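PDB 5ZFQ: twitching motility pilus retraction protein from Geobacter sulfurreducens PCA, which probably hydrolyses ATP as a hexameric motor that drives retraction of the type IV pilus in twitching motility. Local coordinates for residues G288-T293 with L307-P312; M344-F349 with K373-S378. One frame throughout, in Å; residues are numbered along the deposited sequence.

Contact 1: residues G288-T293 with L307-P312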
ATOM      1  N   GLY A 288      18.036  32.824   4.684  1.00 38.28           N
ATOM      2  CA  GLY A 288      19.401  32.344   4.658  1.00 38.51           C
ATOM      3  C   GLY A 288      19.553  30.837   4.625  1.00 37.82           C
ATOM      4  O   GLY A 288      18.737  30.081   5.166  1.00 37.35           O
ATOM      5  N   VAL A 289      20.621  30.400   3.976  1.00 37.96           N
ATOM      6  CA  VAL A 289      20.936  28.985   3.869  1.00 36.97           C
ATOM      7  C   VAL A 289      22.402  28.800   4.179  1.00 37.01           C
ATOM      8  O   VAL A 289      23.262  29.440   3.579  1.00 37.51           O
ATOM      9  CB  VAL A 289      20.641  28.406   2.449  1.00 42.10           C
ATOM     10  CG1 VAL A 289      21.027  26.918   2.387  1.00 41.08           C
ATOM     11  CG2 VAL A 289      19.177  28.652   2.039  1.00 41.89           C
ATOM     12  N   MET A 290      22.693  27.931   5.124  1.00 36.90           N
ATOM     13  CA  MET A 290      24.068  27.602   5.401  1.00 38.20           C
ATOM     14  C   MET A 290      24.318  26.129   5.135  1.00 38.92           C
ATOM     15  O   MET A 290      23.651  25.257   5.672  1.00 38.16           O
ATOM     16  CB  MET A 290      24.421  27.991   6.830  1.00 37.94           C
ATOM     17  CG  MET A 290      24.308  29.502   7.047  1.00 38.83           C
ATOM     18  SD  MET A 290      24.517  29.993   8.765  1.00 51.18           S
ATOM     19  CE  MET A 290      23.498  28.799   9.557  1.00 30.83           C
ATOM     20  N   SER A 291      25.352  25.850   4.381  1.00 41.28           N
ATOM     21  CA  SER A 291      25.735  24.497   4.103  1.00 42.89           C
ATOM     22  C   SER A 291      27.073  24.256   4.716  1.00 44.14           C
ATOM     23  O   SER A 291      27.982  24.973   4.473  1.00 45.35           O
ATOM     24  CB  SER A 291      25.740  24.261   2.632  1.00 44.34           C
ATOM     25  OG  SER A 291      24.416  24.166   2.239  1.00 44.99           O
ATOM     26  N   GLN A 292      27.186  23.197   5.495  1.00 44.28           N
ATOM     27  CA  GLN A 292      28.399  22.922   6.212  1.00 46.51           C
ATOM     28  C   GLN A 292      29.090  21.620   6.027  1.00 46.22           C
ATOM     29  O   GLN A 292      28.479  20.642   5.763  1.00 45.00           O
ATOM     30  CB  GLN A 292      28.088  23.008   7.677  1.00 48.23           C
ATOM     31  CG  GLN A 292      27.529  24.336   8.097  1.00 50.41           C
ATOM     32  CD  GLN A 292      27.420  24.456   9.577  1.00 50.77           C
ATOM     33  OE1 GLN A 292      27.603  23.504  10.282  1.00 50.67           O
ATOM     34  NE2 GLN A 292      27.121  25.630  10.046  1.00 51.86           N
ATOM     35  N   THR A 293      30.405  21.659   6.108  1.00 45.94           N
ATOM     36  CA  THR A 293      31.233  20.475   6.092  1.00 45.06           C
ATOM     37  C   THR A 293      32.330  20.520   7.124  1.00 44.66           C
ATOM     38  O   THR A 293      33.012  21.488   7.224  1.00 45.73           O
ATOM     39  CB  THR A 293      31.997  20.288   4.788  1.00 46.36           C
ATOM     40  OG1 THR A 293      31.127  20.427   3.687  1.00 46.19           O
ATOM     41  CG2 THR A 293      32.515  18.934   4.737  1.00 46.74           C
ATOM     42  N   LEU A 307      32.129  26.288   4.894  1.00 33.87           N
ATOM     43  CA  LEU A 307      30.771  26.780   4.982  1.00 35.32           C
ATOM     44  C   LEU A 307      30.353  27.554   3.738  1.00 35.60           C
ATOM     45  O   LEU A 307      31.034  28.500   3.304  1.00 36.22           O
ATOM     46  CB  LEU A 307      30.626  27.662   6.230  1.00 35.85           C
ATOM     47  CG  LEU A 307      29.315  28.397   6.493  1.00 35.76           C
ATOM     48  CD1 LEU A 307      28.220  27.481   7.062  1.00 31.16           C
ATOM     49  CD2 LEU A 307      29.599  29.583   7.407  1.00 37.13           C
ATOM     50  N   GLU A 308      29.201  27.209   3.209  1.00 34.97           N
ATOM     51  CA  GLU A 308      28.659  27.917   2.104  1.00 35.49           C
ATOM     52  C   GLU A 308      27.491  28.676   2.684  1.00 35.39           C
ATOM     53  O   GLU A 308      26.671  28.115   3.341  1.00 33.97           O
ATOM     54  CB  GLU A 308      28.211  26.954   1.040  1.00 32.68           C
ATOM     55  CG  GLU A 308      27.284  27.580   0.033  1.00 35.64           C
ATOM     56  CD  GLU A 308      27.366  26.984  -1.332  1.00 35.80           C
ATOM     57  OE1 GLU A 308      28.356  27.168  -2.003  1.00 36.95           O
ATOM     58  OE2 GLU A 308      26.429  26.346  -1.746  1.00 35.16           O
ATOM     59  N   VAL A 309      27.441  29.976   2.454  1.00 36.58           N
ATOM     60  CA  VAL A 309      26.361  30.807   2.943  1.00 36.71           C
ATOM     61  C   VAL A 309      25.637  31.543   1.849  1.00 37.65           C
ATOM     62  O   VAL A 309      26.234  32.242   1.101  1.00 39.03           O
ATOM     63  CB  VAL A 309      26.888  31.902   3.872  1.00 39.39           C
ATOM     64  CG1 VAL A 309      25.771  32.726   4.441  1.00 39.08           C
ATOM     65  CG2 VAL A 309      27.731  31.330   4.969  1.00 39.09           C
ATOM     66  N   MET A 310      24.331  31.415   1.792  1.00 37.14           N
ATOM     67  CA  MET A 310      23.544  32.139   0.829  1.00 38.03           C
ATOM     68  C   MET A 310      22.583  33.079   1.529  1.00 38.42           C
ATOM     69  O   MET A 310      21.751  32.643   2.268  1.00 37.34           O
ATOM     70  CB  MET A 310      22.729  31.170   0.013  1.00 37.25           C
ATOM     71  CG  MET A 310      22.100  31.751  -1.221  1.00 38.11           C
ATOM     72  SD  MET A 310      20.511  32.521  -1.090  1.00 37.93           S
ATOM     73  CE  MET A 310      19.449  31.279  -0.482  1.00 38.10           C
ATOM     74  N   VAL A 311      22.691  34.369   1.268  1.00 40.25           N
ATOM     75  CA  VAL A 311      21.798  35.350   1.837  1.00 41.18           C
ATOM     76  C   VAL A 311      20.987  35.898   0.704  1.00 42.35           C
ATOM     77  O   VAL A 311      21.514  36.484  -0.196  1.00 43.83           O
ATOM     78  CB  VAL A 311      22.545  36.501   2.486  1.00 42.99           C
ATOM     79  CG1 VAL A 311      21.575  37.391   3.219  1.00 43.49           C
ATOM     80  CG2 VAL A 311      23.554  35.979   3.473  1.00 42.36           C
ATOM     81  N   PRO A 312      19.625  35.676   0.782  1.00 41.50           N
ATOM     82  CA  PRO A 312      18.845  36.177  -0.353  1.00 42.41           C
ATOM     83  C   PRO A 312      18.780  37.662  -0.535  1.00 43.80           C
ATOM     84  O   PRO A 312      18.890  38.394   0.402  1.00 43.92           O
ATOM     85  CB  PRO A 312      17.456  35.657  -0.061  1.00 41.29           C
ATOM     86  CG  PRO A 312      17.694  34.419   0.658  1.00 39.48           C
ATOM     87  CD  PRO A 312      18.657  34.879   1.643  1.00 39.52           C
TER

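Contact 2: residues M344-F349 with K373-S378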
ATOM      1  N   MET A 344      30.951  27.538  -1.243  1.00 42.05           N
ATOM      2  CA  MET A 344      31.781  26.464  -0.731  1.00 38.73           C
ATOM      3  C   MET A 344      33.190  26.582  -1.308  1.00 41.45           C
ATOM      4  O   MET A 344      34.166  26.458  -0.575  1.00 39.07           O
ATOM      5  CB  MET A 344      31.173  25.096  -1.060  1.00 37.73           C
ATOM      6  CG  MET A 344      31.980  23.939  -0.514  1.00 36.72           C
ATOM      7  SD  MET A 344      32.181  24.053   1.296  1.00 50.44           S
ATOM      8  CE  MET A 344      30.492  23.870   1.862  1.00 35.39           C
ATOM      9  N   ASN A 345      33.295  26.850  -2.609  1.00 42.50           N
ATOM     10  CA  ASN A 345      34.608  27.044  -3.217  1.00 43.46           C
ATOM     11  C   ASN A 345      35.344  28.235  -2.598  1.00 44.50           C
ATOM     12  O   ASN A 345      36.540  28.136  -2.322  1.00 45.54           O
ATOM     13  CB  ASN A 345      34.511  27.210  -4.745  1.00 44.41           C
ATOM     14  CG  ASN A 345      34.705  25.884  -5.496  1.00 43.63           C
ATOM     15  OD1 ASN A 345      35.139  24.881  -4.914  1.00 42.89           O
ATOM     16  ND2 ASN A 345      34.372  25.873  -6.784  1.00 43.81           N
ATOM     17  N   GLN A 346      34.651  29.348  -2.355  1.00 44.47           N
ATOM     18  CA  GLN A 346      35.293  30.496  -1.714  1.00 43.28           C
ATOM     19  C   GLN A 346      35.779  30.112  -0.328  1.00 45.81           C
ATOM     20  O   GLN A 346      36.901  30.429   0.039  1.00 46.30           O
ATOM     21  CB  GLN A 346      34.353  31.701  -1.646  1.00 46.98           C
ATOM     22  CG  GLN A 346      34.211  32.398  -2.990  1.00 48.56           C
ATOM     23  CD  GLN A 346      33.145  33.482  -3.007  1.00 50.07           C
ATOM     24  OE1 GLN A 346      32.135  33.388  -2.303  1.00 50.44           O
ATOM     25  NE2 GLN A 346      33.351  34.505  -3.834  1.00 51.06           N
ATOM     26  N   SER A 347      34.943  29.401   0.427  1.00 44.39           N
ATOM     27  CA  SER A 347      35.304  28.927   1.763  1.00 42.82           C
ATOM     28  C   SER A 347      36.518  28.007   1.713  1.00 42.48           C
ATOM     29  O   SER A 347      37.467  28.190   2.482  1.00 42.44           O
ATOM     30  CB  SER A 347      34.126  28.190   2.423  1.00 41.00           C
ATOM     31  OG  SER A 347      34.421  27.846   3.771  1.00 39.79           O
ATOM     32  N   LEU A 348      36.477  27.010   0.824  1.00 42.38           N
ATOM     33  CA  LEU A 348      37.618  26.101   0.644  1.00 42.61           C
ATOM     34  C   LEU A 348      38.898  26.889   0.326  1.00 43.99           C
ATOM     35  O   LEU A 348      39.967  26.625   0.888  1.00 43.92           O
ATOM     36  CB  LEU A 348      37.340  25.083  -0.468  1.00 42.11           C
ATOM     37  CG  LEU A 348      36.390  23.937  -0.137  1.00 37.66           C
ATOM     38  CD1 LEU A 348      35.979  23.154  -1.393  1.00 37.64           C
ATOM     39  CD2 LEU A 348      37.037  23.035   0.864  1.00 36.87           C
ATOM     40  N   PHE A 349      38.765  27.864  -0.572  1.00 44.95           N
ATOM     41  CA  PHE A 349      39.886  28.692  -0.991  1.00 46.26           C
ATOM     42  C   PHE A 349      40.472  29.431   0.207  1.00 46.58           C
ATOM     43  O   PHE A 349      41.679  29.667   0.287  1.00 47.54           O
ATOM     44  CB  PHE A 349      39.433  29.677  -2.080  1.00 47.62           C
ATOM     45  CG  PHE A 349      40.466  30.699  -2.442  1.00 49.36           C
ATOM     46  CD1 PHE A 349      41.446  30.411  -3.389  1.00 50.09           C
ATOM     47  CD2 PHE A 349      40.460  31.959  -1.840  1.00 50.29           C
ATOM     48  CE1 PHE A 349      42.410  31.358  -3.737  1.00 51.50           C
ATOM     49  CE2 PHE A 349      41.419  32.907  -2.176  1.00 51.78           C
ATOM     50  CZ  PHE A 349      42.394  32.604  -3.134  1.00 52.34           C
ATOM     51  N   LYS A 373      40.775  25.586  -8.793  1.00 57.84           N
ATOM     52  CA  LYS A 373      42.095  25.853  -9.407  1.00 59.47           C
ATOM     53  C   LYS A 373      42.195  27.268  -9.983  1.00 58.53           C
ATOM     54  O   LYS A 373      43.188  27.975  -9.745  1.00 58.37           O
ATOM     55  CB  LYS A 373      42.457  24.846 -10.509  1.00 62.41           C
ATOM     56  CG  LYS A 373      42.061  23.442 -10.233  1.00 64.29           C
ATOM     57  CD  LYS A 373      43.389  22.666 -10.162  1.00 68.43           C
ATOM     58  CE  LYS A 373      43.356  21.426  -9.360  1.00 71.25           C
ATOM     59  NZ  LYS A 373      43.963  21.566  -7.939  1.00 77.25           N
ATOM     60  N   GLN A 374      41.161  27.687 -10.712  1.00 57.41           N
ATOM     61  CA  GLN A 374      41.164  29.008 -11.330  1.00 58.04           C
ATOM     62  C   GLN A 374      41.367  30.118 -10.281  1.00 57.76           C
ATOM     63  O   GLN A 374      42.169  31.051 -10.478  1.00 58.65           O
ATOM     64  CB  GLN A 374      39.863  29.223 -12.117  1.00 58.14           C
ATOM     65  CG  GLN A 374      39.996  30.060 -13.409  1.00 59.76           C
ATOM     66  CD  GLN A 374      41.122  29.574 -14.326  1.00 60.89           C
ATOM     67  OE1 GLN A 374      41.055  28.483 -14.908  1.00 60.77           O
ATOM     68  NE2 GLN A 374      42.170  30.383 -14.446  1.00 61.98           N
ATOM     69  N   MET A 375      40.656  29.989  -9.157  1.00 56.25           N
ATOM     70  CA  MET A 375      40.805  30.910  -8.031  1.00 55.94           C
ATOM     71  C   MET A 375      42.201  30.852  -7.433  1.00 56.38           C
ATOM     72  O   MET A 375      42.772  31.877  -7.063  1.00 56.94           O
ATOM     73  CB  MET A 375      39.774  30.611  -6.944  1.00 54.06           C
ATOM     74  CG  MET A 375      38.342  30.921  -7.344  1.00 54.01           C
ATOM     75  SD  MET A 375      37.136  30.159  -6.243  1.00 55.54           S
ATOM     76  CE  MET A 375      37.356  31.106  -4.738  1.00 47.33           C
ATOM     77  N   LEU A 376      42.750  29.648  -7.337  1.00 56.76           N
ATOM     78  CA  LEU A 376      44.032  29.483  -6.681  1.00 58.14           C
ATOM     79  C   LEU A 376      45.144  30.081  -7.539  1.00 61.52           C
ATOM     80  O   LEU A 376      46.167  30.539  -7.013  1.00 62.30           O
ATOM     81  CB  LEU A 376      44.283  28.007  -6.379  1.00 56.26           C
ATOM     82  CG  LEU A 376      43.441  27.464  -5.219  1.00 53.70           C
ATOM     83  CD1 LEU A 376      43.404  25.936  -5.245  1.00 52.25           C
ATOM     84  CD2 LEU A 376      43.974  27.985  -3.891  1.00 52.84           C
ATOM     85  N   ALA A 377      44.926  30.097  -8.856  1.00 63.23           N
ATOM     86  CA  ALA A 377      45.862  30.715  -9.799  1.00 65.72           C
ATOM     87  C   ALA A 377      46.070  32.209  -9.502  1.00 68.21           C
ATOM     88  O   ALA A 377      47.199  32.730  -9.555  1.00 69.89           O
ATOM     89  CB  ALA A 377      45.364  30.524 -11.223  1.00 65.81           C
ATOM     90  N   SER A 378      44.968  32.883  -9.175  1.00 69.06           N
ATOM     91  CA  SER A 378      44.983  34.304  -8.836  1.00 70.72           C
ATOM     92  C   SER A 378      45.154  34.527  -7.331  1.00 70.29           C
ATOM     93  O   SER A 378      46.230  34.286  -6.771  1.00 70.33           O
ATOM     94  CB  SER A 378      43.695  34.963  -9.332  1.00 71.44           C
ATOM     95  OG  SER A 378      43.472  34.638 -10.697  1.00 72.25           O
TER

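Contact 1: residues G288-T293 with L307-P312
Val289 and Met310 form a hydrogen-bonded pair joined by two backbone bonds, Met310 N to Val289 O at 2.9 Å and Val289 N to Met310 O at 3.0 Å. Ser291 and Glu308 form the next such pair, Ser291 N lying 2.8 Å from Glu308 O. On the two faces of this ribbon of peptides the side chains alternate. On one face, Leu307 CD1 packs 3.4 Å from Gln292 CG and 3.8 Å from Met290 CB; chi1 of Leu307 (175°) turns CG away from the backbone N, bringing the isobutyl group alongside the Gln292 stem. This is an antiparallel hairpin forming one edge of the mixed ATPase sheet, with strand 303-310 outermost within the chain. Helix 139-144 packs on the Met290 and Val309 side, where Gln292 also touches the probable Walker A loop. On the other face the branched Val289 and the flexible Met310 pack together, CG2 of Val289 to CE of Met310 at 3.7 Å, against helix 259-268. The buried polar groups there are satisfied, Ser291 OG by Thr155 OG1 and the Glu308 carboxylate by the backbone N atoms of Met344 and Ala259.

Contact 2: residues M344-F349 with K373-S378
Met375 reaches from helix 369-377 to the side of helix 344-353, its flexible, unbranched thioether able to lay its methyl between Gln346 and Phe349. CG stands anti to the carbonyl carbon (chi1 -68°), and the chain runs on extended before bending at the sulfur. Met375 SD passes 4.2 Å from Asn345 CB. Beyond the bend the methyl CE settles against backbone and side-chain stems, 3.7 Å from Gln346 CA and 3.8 Å from Gln346 CG, with the two side chains crossing at about a right angle. The same methyl lies 3.7 Å from Phe349 CB, at the root of the ring. The amide ends of Asn345 and Gln346 are held by residues outside the two segments: Asn345 OD1 bonds to Ser366 OG and its ND2 to Asp368 O, while Gln346 NE2 bonds to Gln333 O. Here two of the C-terminal helices pack at the surface, their local axes 10.4 Å apart and crossing at -45°, with no hydrogen bond between the segments. Met375 O approaches the Phe349 ring obliquely, 3.4 Å from CE1. Next in sequence, Leu376 holds its CA in the ring plane at the edge, while its CD2 comes in obliquely, 3.5 Å from Phe349 CD1; Leu376 also touches Leu359 on helix 359-365. An aromatic ring suits this place because, swung anti to the backbone N (chi1 172°), it extends toward the last turn of the C-terminal helix and meets both Met375 and Leu376. An alanine in place of Phe349 would keep the CB beside the Met375 methyl but would probably open a gap beside Leu376 CD2 and leave that last turn more weakly held.

Overall arrangement
Contact 1 is buried and contact 2 lies at the surface, their centres about 17 Å apart on the same side of the chain's centre. They hold different elements: 288-293 with 307-312 joins the hairpin at the edge of the ATPase sheet, whereas 344-349 with 373-378 joins two C-terminal helices. Backbone hydrogen bonds dominate the first; between its two segments the second has apolar packing and no hydrogen bond. Helix 344-353 connects them directly, since the Glu308 carboxylate takes the N-H of Met344 and Ser347 OG bonds to Leu307 N. One side of this helix therefore meets the sheet while Phe349 and its neighbours meet the last helix.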